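Local coordinates for protein dTDP-4-dehydrorhamnose 3-epimerase (Streptomyces niveus, PDB 2C0Z) that acts as a sugar-nucleotide 3-epimerase that, together with NovU, turns dTDP-4-keto-6-deoxy-D-glucose into dTDP-4-keto-6-deoxy-5-C-methyl-L-lyxo-hexose on the pathway to the antibiotic novobiocin, at residues A[81-86]-A[139-144]; A[92-97]-A[120-125]. One frame throughout, in Å; residues are numbered along the deposited sequence.

Contact 1: residues A[81-86]-A[139-144]; sequences KYVTCV and LCYLSS
Tyr-82 with Leu-142 and Thr-84 with Cys-140 form the hydrogen-bonded pairs of an antiparallel ladder between 81-85 and 139-143. Thr-84 N gives a nearly straight bond of 2.9 Å to Cys-140 O, whereas Tyr-82 N bends more to reach Leu-142 O at 2.8 Å (N-H...O angle 148°).

A side-chain bond closes one end: in the serine conformer described here, Lys-81 NZ donates to Ser-143 OG at 3.1 Å. The long lysine spans to this hydroxyl through bends at chi3 and chi4, and NZ is also hydrogen-bonded to Gln-79 OE1, its stronger partner.

Val-83 and Tyr-141 lie side by side; in one of two valine conformers, the branched methyl Val-83 CG2 fits 3.8 Å from Tyr-141 CD2, which Lys-81 CE approaches obliquely at 4.0 Å. Leu-139 CD2 packs on Cys-85 CB at 3.5 Å. Small Cys-140, on the other face with Leu-142, takes Val-86 CG1 against its CB, where Val-86 packs on Val-86 of the second subunit and Cys-140 on its Trp-38.

By similarity Tyr-141, its OH bonded to Ser-60 OG, is the proton donor and Lys-81 binds substrate; the face they share probably lines the active site of the RmlC-like cupin jelly-roll.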
loop_
_atom_site.group_PDB
_atom_site.type_symbol
_atom_site.label_atom_id
_atom_site.label_comp_id
_atom_site.label_asym_id
_atom_site.label_seq_id
_atom_site.Cartn_x
_atom_site.Cartn_y
_atom_site.Cartn_z
ATOM N N LYS A 81 4.958 -4.096 11.379
ATOM C CA LYS A 81 4.537 -4.270 9.986
ATOM C C LYS A 81 3.023 -4.287 9.904
ATOM O O LYS A 81 2.350 -4.823 10.777
ATOM C CB LYS A 81 5.044 -5.611 9.413
ATOM C CG LYS A 81 6.487 -5.679 9.072
ATOM C CD LYS A 81 6.770 -7.038 8.361
ATOM C CE LYS A 81 7.672 -6.841 7.173
ATOM N NZ LYS A 81 8.756 -5.863 7.464
ATOM N N TYR A 82 2.507 -3.753 8.809
ATOM C CA TYR A 82 1.080 -3.689 8.523
ATOM C C TYR A 82 0.915 -4.258 7.139
ATOM O O TYR A 82 1.347 -3.660 6.157
ATOM C CB TYR A 82 0.654 -2.224 8.641
ATOM C CG TYR A 82 -0.822 -1.920 8.735
ATOM C CD1 TYR A 82 -1.591 -1.854 7.596
ATOM C CD2 TYR A 82 -1.437 -1.687 9.956
ATOM C CE1 TYR A 82 -2.950 -1.557 7.657
ATOM C CE2 TYR A 82 -2.772 -1.382 10.037
ATOM C CZ TYR A 82 -3.537 -1.305 8.872
ATOM O OH TYR A 82 -4.858 -0.961 8.976
ATOM N N VAL A 83 0.303 -5.433 7.067
ATOM C CA VAL A 83 0.306 -6.265 5.874
ATOM C C VAL A 83 -1.086 -6.528 5.333
ATOM O O VAL A 83 -2.007 -6.825 6.091
ATOM C CB VAL A 83 1.126 -7.561 6.052
ATOM C CG1 VAL A 83 0.512 -8.484 7.072
ATOM C CG2 VAL A 83 1.329 -8.273 4.714
ATOM N N THR A 84 -1.219 -6.477 3.998
ATOM C CA THR A 84 -2.463 -6.843 3.350
ATOM C C THR A 84 -2.221 -7.518 2.016
ATOM O O THR A 84 -1.148 -7.378 1.427
ATOM C CB THR A 84 -3.347 -5.582 3.193
ATOM O OG1 THR A 84 -4.683 -5.962 2.915
ATOM C CG2 THR A 84 -2.950 -4.710 2.021
ATOM N N CYS A 85 -3.184 -8.296 1.553
ATOM C CA CYS A 85 -3.074 -8.918 0.231
ATOM C C CYS A 85 -3.942 -8.167 -0.756
ATOM O O CYS A 85 -5.150 -8.042 -0.569
ATOM C CB CYS A 85 -3.461 -10.379 0.296
ATOM S SG CYS A 85 -3.512 -11.199 -1.322
ATOM N N VAL A 86 -3.288 -7.600 -1.760
ATOM C CA VAL A 86 -3.966 -6.717 -2.732
ATOM C C VAL A 86 -4.390 -7.461 -3.997
ATOM O O VAL A 86 -5.151 -6.930 -4.811
ATOM C CB VAL A 86 -3.150 -5.489 -3.082
ATOM C CG1 VAL A 86 -2.939 -4.586 -1.847
ATOM C CG2 VAL A 86 -1.842 -5.855 -3.728
ATOM N N LEU A 139 1.302 -9.230 -1.869
ATOM C CA LEU A 139 1.202 -8.629 -0.552
ATOM C C LEU A 139 1.770 -7.223 -0.604
ATOM O O LEU A 139 2.737 -6.965 -1.319
ATOM C CB LEU A 139 1.972 -9.440 0.487
ATOM C CG LEU A 139 1.404 -10.800 0.763
ATOM C CD1 LEU A 139 2.222 -11.411 1.884
ATOM C CD2 LEU A 139 -0.041 -10.693 1.130
ATOM N N CYS A 140 1.135 -6.308 0.130
ATOM C CA CYS A 140 1.626 -4.968 0.335
ATOM C C CYS A 140 1.895 -4.788 1.821
ATOM O O CYS A 140 1.063 -5.189 2.658
ATOM C CB CYS A 140 0.592 -3.960 -0.155
ATOM S SG CYS A 140 1.125 -2.253 -0.042
ATOM N N TYR A 141 3.046 -4.232 2.165
ATOM C CA TYR A 141 3.491 -4.127 3.547
ATOM C C TYR A 141 3.858 -2.681 3.808
ATOM O O TYR A 141 4.550 -2.066 2.993
ATOM C CB TYR A 141 4.809 -4.937 3.806
ATOM C CG TYR A 141 4.948 -6.340 3.292
ATOM C CD1 TYR A 141 5.083 -6.584 1.941
ATOM C CD2 TYR A 141 5.030 -7.413 4.167
ATOM C CE1 TYR A 141 5.273 -7.866 1.448
ATOM C CE2 TYR A 141 5.220 -8.710 3.690
ATOM C CZ TYR A 141 5.332 -8.924 2.330
ATOM O OH TYR A 141 5.510 -10.201 1.813
ATOM N N LEU A 142 3.406 -2.144 4.928
ATOM C CA LEU A 142 3.905 -0.885 5.463
ATOM C C LEU A 142 4.705 -1.200 6.723
ATOM O O LEU A 142 4.219 -1.936 7.602
ATOM C CB LEU A 142 2.766 0.059 5.778
ATOM C CG LEU A 142 1.677 0.198 4.706
ATOM C CD1 LEU A 142 0.580 1.146 5.182
ATOM C CD2 LEU A 142 2.252 0.684 3.401
ATOM N N SER A 143 5.933 -0.700 6.782
ATOM C CA SER A 143 6.860 -1.037 7.878
ATOM C C SER A 143 7.291 0.226 8.597
ATOM O O SER A 143 7.496 1.260 7.971
ATOM C CB SER A 143 8.102 -1.760 7.339
ATOM O OG SER A 143 7.779 -3.011 6.722
ATOM N N SER A 144 7.487 0.100 9.912
ATOM C CA SER A 144 7.935 1.207 10.751
ATOM C C SER A 144 9.439 1.440 10.748
ATOM O O SER A 144 9.900 2.390 11.354
ATOM C CB SER A 144 7.472 0.984 12.193
ATOM O OG SER A 144 8.225 -0.079 12.801
#

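Contact 2: residues A[92-97]-A[120-125]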
loop_
_atom_site.group_PDB
_atom_site.type_symbol
_atom_site.label_atom_id
_atom_site.label_comp_id
_atom_site.label_asym_id
_atom_site.label_seq_id
_atom_site.Cartn_x
_atom_site.Cartn_y
_atom_site.Cartn_z
ATOM N N ASP A 92 -1.596 -16.097 5.839
ATOM C CA ASP A 92 -0.632 -15.239 6.519
ATOM C C ASP A 92 -0.438 -15.703 7.951
ATOM O O ASP A 92 -1.403 -15.961 8.668
ATOM C CB ASP A 92 -1.159 -13.803 6.523
ATOM C CG ASP A 92 -0.132 -12.838 6.999
ATOM O OD1 ASP A 92 0.718 -12.472 6.146
ATOM O OD2 ASP A 92 -0.062 -12.473 8.200
ATOM N N VAL A 93 0.803 -15.792 8.383
ATOM C CA VAL A 93 1.122 -16.345 9.717
ATOM C C VAL A 93 1.967 -15.392 10.518
ATOM O O VAL A 93 3.000 -14.866 10.046
ATOM C CB VAL A 93 1.830 -17.708 9.575
ATOM C CG1 VAL A 93 2.293 -18.281 10.912
ATOM C CG2 VAL A 93 0.908 -18.680 8.901
ATOM N N VAL A 94 1.531 -15.163 11.745
ATOM C CA VAL A 94 2.327 -14.438 12.726
ATOM C C VAL A 94 2.804 -15.429 13.785
ATOM O O VAL A 94 2.098 -16.391 14.149
ATOM C CB VAL A 94 1.574 -13.255 13.374
ATOM C CG1 VAL A 94 1.295 -12.153 12.352
ATOM C CG2 VAL A 94 0.266 -13.704 13.989
ATOM N N VAL A 95 4.012 -15.193 14.273
ATOM C CA VAL A 95 4.657 -16.111 15.226
ATOM C C VAL A 95 5.209 -15.290 16.361
ATOM O O VAL A 95 5.940 -14.328 16.130
ATOM C CB VAL A 95 5.790 -16.873 14.569
ATOM C CG1 VAL A 95 6.446 -17.852 15.596
ATOM C CG2 VAL A 95 5.266 -17.590 13.320
ATOM N N ASP A 96 4.839 -15.628 17.589
ATOM C CA ASP A 96 5.395 -14.914 18.727
ATOM C C ASP A 96 6.772 -15.424 19.052
ATOM O O ASP A 96 6.898 -16.510 19.594
ATOM C CB ASP A 96 4.479 -15.054 19.931
ATOM C CG ASP A 96 4.781 -14.066 21.024
ATOM O OD1 ASP A 96 5.894 -13.475 21.052
ATOM O OD2 ASP A 96 3.924 -13.822 21.903
ATOM N N LEU A 97 7.800 -14.619 18.750
ATOM C CA LEU A 97 9.203 -15.007 18.950
ATOM C C LEU A 97 9.782 -14.392 20.225
ATOM O O LEU A 97 10.992 -14.475 20.455
ATOM C CB LEU A 97 10.021 -14.585 17.724
ATOM C CG LEU A 97 9.628 -15.291 16.421
ATOM C CD1 LEU A 97 10.433 -14.675 15.276
ATOM C CD2 LEU A 97 9.846 -16.784 16.507
ATOM N N VAL A 120 -3.239 -7.232 8.649
ATOM C CA VAL A 120 -2.725 -7.616 9.935
ATOM C C VAL A 120 -1.625 -6.664 10.328
ATOM O O VAL A 120 -0.739 -6.377 9.525
ATOM C CB VAL A 120 -2.227 -9.079 9.943
ATOM C CG1 VAL A 120 -1.471 -9.403 11.201
ATOM C CG2 VAL A 120 -3.368 -10.048 9.799
ATOM N N TYR A 121 -1.693 -6.164 11.567
ATOM C CA TYR A 121 -0.640 -5.371 12.167
ATOM C C TYR A 121 0.086 -6.247 13.173
ATOM O O TYR A 121 -0.529 -6.891 14.017
ATOM C CB TYR A 121 -1.194 -4.141 12.859
ATOM C CG TYR A 121 -0.167 -3.437 13.707
ATOM C CD1 TYR A 121 0.845 -2.693 13.111
ATOM C CD2 TYR A 121 -0.188 -3.521 15.093
ATOM C CE1 TYR A 121 1.809 -2.056 13.866
ATOM C CE2 TYR A 121 0.787 -2.881 15.846
ATOM C CZ TYR A 121 1.779 -2.160 15.215
ATOM O OH TYR A 121 2.753 -1.481 15.957
ATOM N N LEU A 122 1.394 -6.269 13.062
ATOM C CA LEU A 122 2.234 -6.990 14.018
ATOM C C LEU A 122 3.304 -6.101 14.588
ATOM O O LEU A 122 3.973 -5.368 13.870
ATOM C CB LEU A 122 2.835 -8.250 13.423
ATOM C CG LEU A 122 3.564 -8.161 12.108
ATOM C CD1 LEU A 122 4.682 -9.172 12.039
ATOM C CD2 LEU A 122 2.603 -8.388 10.946
ATOM N N SER A 123 3.410 -6.145 15.903
ATOM C CA SER A 123 4.334 -5.321 16.647
ATOM C C SER A 123 5.761 -5.890 16.634
ATOM O O SER A 123 6.042 -6.942 16.068
ATOM C CB SER A 123 3.874 -5.260 18.123
ATOM O OG SER A 123 2.610 -4.659 18.281
ATOM N N GLU A 124 6.662 -5.181 17.299
ATOM C CA GLU A 124 8.053 -5.581 17.374
ATOM C C GLU A 124 8.212 -6.947 18.042
ATOM O O GLU A 124 7.470 -7.324 18.961
ATOM C CB GLU A 124 8.856 -4.523 18.141
ATOM C CG GLU A 124 8.819 -3.122 17.564
ATOM C CD GLU A 124 7.557 -2.273 17.837
ATOM O OE1 GLU A 124 6.535 -2.703 18.464
ATOM O OE2 GLU A 124 7.585 -1.107 17.361
ATOM N N GLY A 125 9.157 -7.708 17.527
ATOM C CA GLY A 125 9.476 -9.024 18.069
ATOM C C GLY A 125 8.623 -10.163 17.530
ATOM O O GLY A 125 8.833 -11.319 17.901
#
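Val-94 and Val-120 meet tip to tip across the interior, Val-94 CG1 standing 4.1 Å from Val-120 CG1. The same Val-94 methyl, anti to its own carbonyl carbon (chi1 -67°), lies 4.2 Å from Leu-122 CD2, so one branch serves two partners on the facing strand. Val-120 and Leu-122 are two residues apart and both direct their side chains toward 92-97, while Tyr-121 between them turns away to pack on Tyr-82. Beta-branched valine suits extended strands, and two short branches meeting tip to tip fill the gap between the sheets, while leucine extends the apolar surface along the strand.

The polar member is Asp-92. Its CB also points toward the opposite strand, and OD2 comes within 4.4 Å of Val-120 CB, a loose van der Waals approach. The other oxygen, OD1, is hydrogen-bonded to His-128 NE2, which gives this buried carboxylate a definite partner; His-128 binds substrate by similarity.

Where the strands give way to loops, Leu-97 CB lies 3.5 Å from Gly-125 O, a side-chain to backbone contact. Gly-125 has a positive phi (86°), at which a side chain would press on the preceding carbonyl oxygen, so glycine suits this loop position.

No hydrogen bond joins the two segments. Their strand axes pass 9.3 Å apart at 22°, and backbone pairing goes elsewhere: Val-94 with Glu-108, Val-95 with Gly-127. Apolar side chains meeting between nearly aligned strands of two facing sheets are characteristic of the interior of a cupin jelly-roll, here beside the probable substrate site.

Contact 1 lies within one sheet, whereas contact 2 bridges that sheet and the opposing one; their centres are about 12 Å apart. Strand 81-87 joins them, pairing with 136-143 along one edge and with 119-122 along the other: Val-83 N lies 2.8 Å from Val-120 O, and Lys-81 O lies 2.9 Å from Leu-122 N, both probable hydrogen bonds. Along the chain contact 2 is nested within the loop closed by contact 1. His-128, a substrate-binding residue by similarity, links the two further: it touches Val-83 and Tyr-141 of contact 1 and Leu-122 of contact 2. Both contacts thus border the probable catalytic pocket.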